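Local coordinates for protein GTP cyclohydrolase (Enterococcus faecalis, PDB 2R41) that is of unknown function but may act as a GTP cyclohydrolase, and belongs to the DUF960 family of small alpha-beta proteins, at residues Ile29-Trp33 with Arg98-Leu102; Ser23-Leu28 with Tyr86-Ile90; Phe5-Asp9 with Lys41-Asn47. One frame throughout, in Å; residues are numbered along the deposited sequence.

Interaction 1: Ile29-Trp33 with Arg98-Leu102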
loop_
_atom_site.group_PDB
_atom_site.type_symbol
_atom_site.label_atom_id
_atom_site.label_comp_id
_atom_site.label_asym_id
_atom_site.label_seq_id
_atom_site.Cartn_x
_atom_site.Cartn_y
_atom_site.Cartn_z
ATOM N N ILE C 29 12.751 -14.305 0.425
ATOM C CA ILE C 29 13.003 -12.916 0.633
ATOM C C ILE C 29 12.802 -12.636 2.137
ATOM O O ILE C 29 13.712 -12.124 2.793
ATOM C CB ILE C 29 12.070 -12.062 -0.209
ATOM C CG1 ILE C 29 12.299 -12.335 -1.705
ATOM C CG2 ILE C 29 12.255 -10.596 0.144
ATOM C CD1 ILE C 29 11.512 -11.415 -2.695
ATOM N N ASP C 30 11.660 -13.029 2.700
ATOM C CA ASP C 30 11.419 -12.773 4.109
ATOM C C ASP C 30 12.527 -13.367 4.969
ATOM O O ASP C 30 12.981 -12.738 5.945
ATOM C CB ASP C 30 10.067 -13.315 4.561
ATOM C CG ASP C 30 8.887 -12.535 3.967
ATOM O OD1 ASP C 30 9.138 -11.500 3.272
ATOM O OD2 ASP C 30 7.707 -12.962 4.172
ATOM N N SER C 31 12.960 -14.576 4.618
ATOM C CA SER C 31 14.150 -15.158 5.238
ATOM C C SER C 31 15.337 -14.226 5.312
ATOM O O SER C 31 15.984 -14.174 6.351
ATOM C CB SER C 31 14.598 -16.399 4.502
ATOM O OG SER C 31 13.929 -17.488 5.058
ATOM N N ILE C 32 15.659 -13.507 4.236
ATOM C CA ILE C 32 16.802 -12.618 4.337
ATOM C C ILE C 32 16.524 -11.600 5.433
ATOM O O ILE C 32 17.333 -11.432 6.341
ATOM C CB ILE C 32 17.103 -11.887 3.063
ATOM C CG1 ILE C 32 17.294 -12.855 1.881
ATOM C CG2 ILE C 32 18.306 -11.027 3.262
ATOM C CD1 ILE C 32 18.324 -13.880 2.082
ATOM N N TRP C 33 15.363 -10.959 5.386
ATOM C CA TRP C 33 15.041 -10.009 6.420
ATOM C C TRP C 33 15.097 -10.679 7.781
ATOM O O TRP C 33 15.687 -10.120 8.706
ATOM C CB TRP C 33 13.694 -9.342 6.219
ATOM C CG TRP C 33 13.559 -8.521 4.949
ATOM C CD1 TRP C 33 12.645 -8.718 3.954
ATOM C CD2 TRP C 33 14.347 -7.392 4.533
ATOM N NE1 TRP C 33 12.814 -7.796 2.951
ATOM C CE2 TRP C 33 13.848 -6.968 3.281
ATOM C CE3 TRP C 33 15.422 -6.695 5.093
ATOM C CZ2 TRP C 33 14.384 -5.876 2.582
ATOM C CZ3 TRP C 33 15.947 -5.620 4.398
ATOM C CH2 TRP C 33 15.428 -5.224 3.153
ATOM N N ARG C 98 15.339 4.016 3.408
ATOM C CA ARG C 98 14.687 2.841 2.842
ATOM C C ARG C 98 15.663 1.674 2.723
ATOM O O ARG C 98 16.815 1.854 2.327
ATOM C CB ARG C 98 14.087 3.166 1.473
ATOM C CG ARG C 98 14.926 2.691 0.298
ATOM C CD ARG C 98 14.051 2.193 -0.840
ATOM N NE ARG C 98 12.873 3.033 -1.033
ATOM C CZ ARG C 98 12.025 2.910 -2.048
ATOM N NH1 ARG C 98 12.223 1.979 -2.969
ATOM N NH2 ARG C 98 10.979 3.720 -2.144
ATOM N N GLU C 99 15.193 0.479 3.066
ATOM C CA GLU C 99 16.000 -0.728 2.932
ATOM C C GLU C 99 15.563 -1.553 1.725
ATOM O O GLU C 99 14.369 -1.691 1.456
ATOM C CB GLU C 99 15.913 -1.574 4.204
ATOM C CG GLU C 99 16.528 -0.917 5.430
ATOM C CD GLU C 99 15.725 -1.170 6.691
ATOM O OE1 GLU C 99 15.443 -2.349 6.991
ATOM O OE2 GLU C 99 15.377 -0.189 7.382
ATOM N N THR C 100 16.536 -2.095 1.002
ATOM C CA THR C 100 16.266 -2.782 -0.248
ATOM C C THR C 100 17.116 -4.031 -0.426
ATOM O O THR C 100 18.307 -4.028 -0.162
ATOM C CB THR C 100 16.493 -1.835 -1.418
ATOM O OG1 THR C 100 15.720 -0.659 -1.212
ATOM C CG2 THR C 100 16.058 -2.450 -2.733
ATOM N N ILE C 101 16.476 -5.108 -0.862
ATOM C CA ILE C 101 17.185 -6.302 -1.299
ATOM C C ILE C 101 17.229 -6.347 -2.800
ATOM O O ILE C 101 16.227 -6.183 -3.471
ATOM C CB ILE C 101 16.469 -7.538 -0.846
ATOM C CG1 ILE C 101 16.492 -7.585 0.675
ATOM C CG2 ILE C 101 17.136 -8.741 -1.441
ATOM C CD1 ILE C 101 15.622 -8.640 1.280
ATOM N N LEU C 102 18.398 -6.581 -3.344
ATOM C CA LEU C 102 18.538 -6.539 -4.790
ATOM C C LEU C 102 19.711 -7.383 -5.240
ATOM O O LEU C 102 20.489 -7.907 -4.420
ATOM C CB LEU C 102 18.680 -5.101 -5.294
ATOM C CG LEU C 102 19.982 -4.391 -4.915
ATOM C CD1 LEU C 102 19.912 -2.936 -5.283
ATOM C CD2 LEU C 102 20.293 -4.481 -3.441
#
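I101 reaches from the strand to W33 on the helix, and this pair carries the contact. The CD1 methyl of I101 lies over one face of the indole in a CH-pi contact. I101 CD1 is 3.5 Å from the centroid of the W33 five-membered ring, and the line between them is 29° off the ring normal. Some carbon spacings here are too short to be real, so the exact height of the methyl over the ring is doubtful. The two side chains come from opposite directions. I101 CG1 stands anti to its own carbonyl carbon (chi1 -65°), and with the chain extended at chi2 this sends CD1 out to the indole. The same methyl also meets two aliphatic groups one helical turn or less away. I29 CG2 is 4.1 Å from I101 CD1, and I32 CB is 4.0 Å from I101 CD1. At the far end of the indole, W33 CH2 touches E99 CB at 3.8 Å. T100 N lies at the ring edge, near its plane, but no hydrogen bond crosses the contact. This is helix-on-sheet packing in an alpha-beta fold: helix 26-40 lies across one face of a mixed sheet. The axes of 29-33 and 98-102 approach to 10.3 Å, and their directions differ by 129°. Side chains alternate along the strand. E99 and I101 face the helix, while T100 turns to the other side and packs on L18 of a second subunit. The carboxylate of E99 is not spent on the indole, since OE1 makes a salt bridge with R14 of neighbouring strand 13-16. Further out, V20 of helix 18-21 touches both I29 and I101, and I32 packs on I90 of strand 89-94.

Interaction 2: Ser23-Leu28 with Tyr86-Ile90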
loop_
_atom_site.group_PDB
_atom_site.type_symbol
_atom_site.label_atom_id
_atom_site.label_comp_id
_atom_site.label_asym_id
_atom_site.label_seq_id
_atom_site.Cartn_x
_atom_site.Cartn_y
_atom_site.Cartn_z
ATOM N N SER C 23 12.217 -13.553 -8.980
ATOM C CA SER C 23 13.173 -14.586 -9.146
ATOM C C SER C 23 13.317 -15.444 -7.881
ATOM O O SER C 23 13.680 -16.617 -7.972
ATOM C CB SER C 23 14.452 -13.914 -9.591
ATOM O OG SER C 23 15.567 -14.374 -8.859
ATOM N N LEU C 24 13.006 -14.891 -6.706
ATOM C CA LEU C 24 12.931 -15.695 -5.458
ATOM C C LEU C 24 11.518 -15.734 -4.905
ATOM O O LEU C 24 10.807 -14.724 -4.972
ATOM C CB LEU C 24 13.781 -15.085 -4.363
ATOM C CG LEU C 24 15.276 -14.934 -4.524
ATOM C CD1 LEU C 24 15.830 -14.305 -3.218
ATOM C CD2 LEU C 24 15.875 -16.277 -4.835
ATOM N N PRO C 25 11.096 -16.870 -4.331
ATOM C CA PRO C 25 9.780 -16.859 -3.705
ATOM C C PRO C 25 9.757 -15.948 -2.494
ATOM O O PRO C 25 10.790 -15.668 -1.936
ATOM C CB PRO C 25 9.597 -18.302 -3.270
ATOM C CG PRO C 25 10.960 -18.865 -3.183
ATOM C CD PRO C 25 11.743 -18.181 -4.233
ATOM N N SER C 26 8.590 -15.485 -2.100
ATOM C CA SER C 26 8.422 -14.678 -0.890
ATOM C C SER C 26 9.049 -15.166 0.416
ATOM O O SER C 26 9.581 -14.383 1.193
ATOM C CB SER C 26 6.958 -14.540 -0.636
ATOM O OG SER C 26 6.559 -13.382 -1.290
ATOM N N GLY C 27 8.953 -16.458 0.661
ATOM C CA GLY C 27 9.362 -17.005 1.913
ATOM C C GLY C 27 10.851 -16.916 2.030
ATOM O O GLY C 27 11.401 -16.998 3.126
ATOM N N LEU C 28 11.518 -16.736 0.902
ATOM C CA LEU C 28 12.961 -16.651 0.919
ATOM C C LEU C 28 13.439 -15.220 1.090
ATOM O O LEU C 28 14.431 -14.955 1.787
ATOM C CB LEU C 28 13.530 -17.274 -0.344
ATOM C CG LEU C 28 14.196 -18.606 -0.031
ATOM C CD1 LEU C 28 14.033 -19.581 -1.183
ATOM C CD2 LEU C 28 15.679 -18.380 0.285
ATOM N N TYR C 86 17.466 -19.897 -8.827
ATOM C CA TYR C 86 17.631 -18.767 -7.917
ATOM C C TYR C 86 18.911 -18.016 -8.242
ATOM O O TYR C 86 19.867 -18.600 -8.763
ATOM C CB TYR C 86 17.651 -19.214 -6.449
ATOM C CG TYR C 86 16.357 -19.799 -5.959
ATOM C CD1 TYR C 86 15.133 -19.446 -6.544
ATOM C CD2 TYR C 86 16.342 -20.708 -4.916
ATOM C CE1 TYR C 86 13.929 -20.002 -6.108
ATOM C CE2 TYR C 86 15.143 -21.268 -4.461
ATOM C CZ TYR C 86 13.941 -20.908 -5.064
ATOM O OH TYR C 86 12.760 -21.450 -4.610
ATOM N N PRO C 87 18.934 -16.718 -7.918
ATOM C CA PRO C 87 20.100 -15.874 -8.076
ATOM C C PRO C 87 21.159 -16.353 -7.099
ATOM O O PRO C 87 20.824 -16.726 -5.984
ATOM C CB PRO C 87 19.567 -14.507 -7.664
ATOM C CG PRO C 87 18.467 -14.824 -6.723
ATOM C CD PRO C 87 17.809 -15.981 -7.323
ATOM N N SER C 88 22.420 -16.371 -7.515
ATOM C CA SER C 88 23.443 -16.994 -6.688
ATOM C C SER C 88 23.848 -16.104 -5.510
ATOM O O SER C 88 24.252 -16.604 -4.469
ATOM C CB SER C 88 24.658 -17.386 -7.513
ATOM O OG SER C 88 25.492 -16.255 -7.717
ATOM N N ARG C 89 23.743 -14.787 -5.659
ATOM C CA ARG C 89 23.892 -13.924 -4.491
ATOM C C ARG C 89 22.960 -12.730 -4.518
ATOM O O ARG C 89 22.545 -12.322 -5.590
ATOM C CB ARG C 89 25.353 -13.511 -4.278
ATOM C CG ARG C 89 26.012 -12.709 -5.338
ATOM C CD ARG C 89 27.534 -12.835 -5.155
ATOM N NE ARG C 89 28.238 -11.565 -5.407
ATOM C CZ ARG C 89 28.397 -10.970 -6.609
ATOM N NH1 ARG C 89 27.897 -11.503 -7.741
ATOM N NH2 ARG C 89 29.040 -9.802 -6.681
ATOM N N ILE C 90 22.609 -12.198 -3.350
ATOM C CA ILE C 90 21.877 -10.929 -3.261
ATOM C C ILE C 90 22.457 -9.987 -2.204
ATOM O O ILE C 90 23.229 -10.394 -1.326
ATOM C CB ILE C 90 20.384 -11.107 -2.928
ATOM C CG1 ILE C 90 20.216 -11.571 -1.500
ATOM C CG2 ILE C 90 19.701 -12.094 -3.862
ATOM C CD1 ILE C 90 19.204 -12.727 -1.348
#
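Y86 and P87 meet S23, L24 and P25 just before helix 26-40, with L28 joining from its first turn. The packing is mostly apolar, and no hydrogen bond crosses between the segments. Three side chains crowd round the Y86 ring, each from an oblique position. L24 brings a methyl to the inner part of the ring, with CD2 3.7 Å from Y86 CD1. The P25 side chain runs at about a right angle to that of Y86 and sets its CD 3.4 Å from Y86 CE1. The L28 side chain also runs at about a right angle to that of Y86, its CD1 3.9 Å from Y86 CE2. Thus P25 and L28 meet different ortho carbons beside the phenol oxygen. Y86 CG is anti to the carbonyl carbon (chi1 -66°), which swings the ring back along the 23-28 segment. L24 divides its two methyls: CD2 serves Y86 and P87, while CD1 meets I90 CD1 tip to tip at 4.2 Å. L24 also lies against the P87 ring, but the modelled spacing is too short to trust, so the detail there is doubtful. Polar atoms take part by packing alone. S23 O lies at the Y86 ring edge, 3.5 Å from CD1 and near the ring plane. S23 OG sits beside CD and CG of the P87 ring. Within the turn itself, P25 occupies the N-cap position, and its carbonyl oxygen accepts a 3.1 Å hydrogen bond from L28 N. The contact therefore ties the start of helix 26-40 to the loop that enters strand 89-94. L28 goes on to pack on L54 of strand 49-57, and I90 touches F52 and L54 there. P25 also packs on S22 of a fourth subunit, which lies against this corner of the fold.

Interaction 3: Phe5-Asp9 with Lys41-Asn47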
loop_
_atom_site.group_PDB
_atom_site.type_symbol
_atom_site.label_atom_id
_atom_site.label_comp_id
_atom_site.label_asym_id
_atom_site.label_seq_id
_atom_site.Cartn_x
_atom_site.Cartn_y
_atom_site.Cartn_z
ATOM N N PHE C 5 18.011 6.494 14.870
ATOM C CA PHE C 5 17.895 5.622 13.708
ATOM C C PHE C 5 18.817 4.413 13.832
ATOM O O PHE C 5 19.718 4.390 14.670
ATOM C CB PHE C 5 18.210 6.395 12.425
ATOM C CG PHE C 5 19.498 5.983 11.771
ATOM C CD1 PHE C 5 20.684 6.630 12.079
ATOM C CD2 PHE C 5 19.524 4.950 10.849
ATOM C CE1 PHE C 5 21.871 6.253 11.479
ATOM C CE2 PHE C 5 20.707 4.570 10.245
ATOM C CZ PHE C 5 21.882 5.223 10.560
ATOM N N GLU C 6 18.585 3.410 12.991
ATOM C CA GLU C 6 19.062 2.059 13.260
ATOM C C GLU C 6 19.287 1.285 11.967
ATOM O O GLU C 6 18.529 1.427 11.006
ATOM C CB GLU C 6 18.073 1.310 14.156
ATOM C CG GLU C 6 18.677 0.128 14.896
ATOM C CD GLU C 6 17.651 -0.638 15.707
ATOM O OE1 GLU C 6 17.032 -0.036 16.609
ATOM O OE2 GLU C 6 17.463 -1.845 15.443
ATOM N N ARG C 7 20.333 0.465 11.947
ATOM C CA ARG C 7 20.848 -0.092 10.702
ATOM C C ARG C 7 20.070 -1.338 10.293
ATOM O O ARG C 7 20.069 -2.342 11.005
ATOM C CB ARG C 7 22.336 -0.421 10.838
ATOM C CG ARG C 7 23.022 -0.747 9.521
ATOM C CD ARG C 7 24.126 0.250 9.212
ATOM N NE ARG C 7 23.652 1.351 8.378
ATOM C CZ ARG C 7 24.368 2.433 8.091
ATOM N NH1 ARG C 7 23.855 3.385 7.324
ATOM N NH2 ARG C 7 25.597 2.564 8.570
ATOM N N PHE C 8 19.411 -1.266 9.142
ATOM C CA PHE C 8 18.349 -2.208 8.806
ATOM C C PHE C 8 17.266 -2.223 9.881
ATOM O O PHE C 8 16.739 -3.279 10.230
ATOM C CB PHE C 8 18.920 -3.615 8.616
ATOM C CG PHE C 8 19.779 -3.758 7.393
ATOM C CD1 PHE C 8 19.206 -3.920 6.142
ATOM C CD2 PHE C 8 21.160 -3.733 7.492
ATOM C CE1 PHE C 8 19.994 -4.053 5.014
ATOM C CE2 PHE C 8 21.953 -3.865 6.368
ATOM C CZ PHE C 8 21.369 -4.026 5.127
ATOM N N ASP C 9 16.941 -1.045 10.402
ATOM C CA ASP C 9 15.752 -0.876 11.230
ATOM C C ASP C 9 14.531 -1.515 10.578
ATOM O O ASP C 9 14.294 -1.346 9.381
ATOM C CB ASP C 9 15.490 0.609 11.495
ATOM C CG ASP C 9 14.454 0.833 12.577
ATOM O OD1 ASP C 9 13.658 -0.092 12.842
ATOM O OD2 ASP C 9 14.435 1.935 13.164
ATOM N N LYS C 41 20.967 -8.101 13.781
ATOM C CA LYS C 41 20.804 -6.888 14.578
ATOM C C LYS C 41 20.918 -7.250 16.010
ATOM O O LYS C 41 20.387 -8.261 16.421
ATOM C CB LYS C 41 19.477 -6.230 14.357
ATOM C CG LYS C 41 19.393 -5.517 13.044
ATOM C CD LYS C 41 18.110 -4.717 13.005
ATOM C CE LYS C 41 18.289 -3.261 13.554
ATOM N NZ LYS C 41 19.593 -2.834 14.208
ATOM N N GLY C 42 21.635 -6.450 16.778
ATOM C CA GLY C 42 21.757 -6.721 18.201
ATOM C C GLY C 42 22.897 -7.683 18.441
ATOM O O GLY C 42 23.320 -7.863 19.601
ATOM N N VAL C 43 23.418 -8.280 17.360
ATOM C CA VAL C 43 24.507 -9.233 17.515
ATOM C C VAL C 43 25.844 -8.669 17.082
ATOM O O VAL C 43 26.811 -8.687 17.871
ATOM C CB VAL C 43 24.249 -10.590 16.834
ATOM C CG1 VAL C 43 25.439 -11.573 17.066
ATOM C CG2 VAL C 43 22.952 -11.193 17.345
ATOM N N ILE C 44 25.928 -8.181 15.850
ATOM C CA ILE C 44 27.155 -7.534 15.381
ATOM C C ILE C 44 26.820 -6.163 14.755
ATOM O O ILE C 44 25.645 -5.921 14.379
ATOM C CB ILE C 44 27.874 -8.403 14.331
ATOM C CG1 ILE C 44 27.274 -8.108 12.940
ATOM C CG2 ILE C 44 27.889 -9.874 14.746
ATOM C CD1 ILE C 44 26.796 -9.263 12.151
ATOM N N PRO C 45 27.844 -5.293 14.562
ATOM C CA PRO C 45 27.616 -4.010 13.928
ATOM C C PRO C 45 27.372 -4.264 12.459
ATOM O O PRO C 45 27.909 -5.225 11.900
ATOM C CB PRO C 45 28.939 -3.285 14.076
ATOM C CG PRO C 45 29.880 -4.206 14.604
ATOM C CD PRO C 45 29.269 -5.529 14.821
ATOM N N LEU C 46 26.558 -3.421 11.834
ATOM C CA LEU C 46 26.153 -3.637 10.449
ATOM C C LEU C 46 26.616 -2.540 9.523
ATOM O O LEU C 46 26.481 -1.340 9.797
ATOM C CB LEU C 46 24.651 -3.805 10.372
ATOM C CG LEU C 46 24.279 -5.141 10.969
ATOM C CD1 LEU C 46 22.798 -5.318 11.045
ATOM C CD2 LEU C 46 24.888 -6.226 10.114
ATOM N N ASN C 47 27.198 -2.989 8.429
ATOM C CA ASN C 47 27.564 -2.158 7.308
ATOM C C ASN C 47 26.258 -1.797 6.663
ATOM O O ASN C 47 25.279 -2.477 6.849
ATOM C CB ASN C 47 28.330 -3.068 6.371
ATOM C CG ASN C 47 29.237 -2.334 5.435
ATOM O OD1 ASN C 47 28.790 -1.734 4.435
ATOM N ND2 ASN C 47 30.547 -2.435 5.699
#
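K41 lies across the turn formed by E6, R7, F8 and D9. This is a type II beta turn, closed by a 3.0 Å hydrogen bond from D9 N to E6 O. The contact joins this N-terminal arm to the loop after helix 26-40. The K41 chain runs obliquely to that of E6 and bends at chi3 and again at chi4 (90° and -7°), which brings NZ to the turn. NZ forms a salt bridge with E6 OE2, modelled at 2.7 Å, but the place of this oxygen is less sure. NZ also gives a weak hydrogen bond of 3.3 Å to R7 O. R7 and L46 slide past each other in opposite directions, so the contact is between their stems: R7 CG is 3.6 Å from L46 CB. The R7 guanidinium is directed past L46, with L46 O near its plane at the edge but not bonded. F8 points inward from the turn and packs against W33 and I36 of the helix. Its ring meets L46 obliquely, with F8 CD2 4.2 Å from L46 CD1. At the ring edge, near the plane, F8 CE2 lies 3.6 Å from N47 O.

Overall arrangement
Interaction 1 is the buried core contact, made of aliphatic groups and an indole face between helix and sheet. Interaction 2 uses the start of the same helix and the neighbouring strand, but it is partly buried and draws on proline and tyrosine rings. The two touch directly: I32 CD1 of one lies 3.7 Å from I90 CD1 of the other. Interaction 3 sits at the far side of the chain's centre from interaction 2, with their centres about 22 Å apart. It joins two loops near the surface, and it alone has a salt bridge and a hydrogen bond across its segments. F8 links it to interaction 1 by packing on W33 and E99.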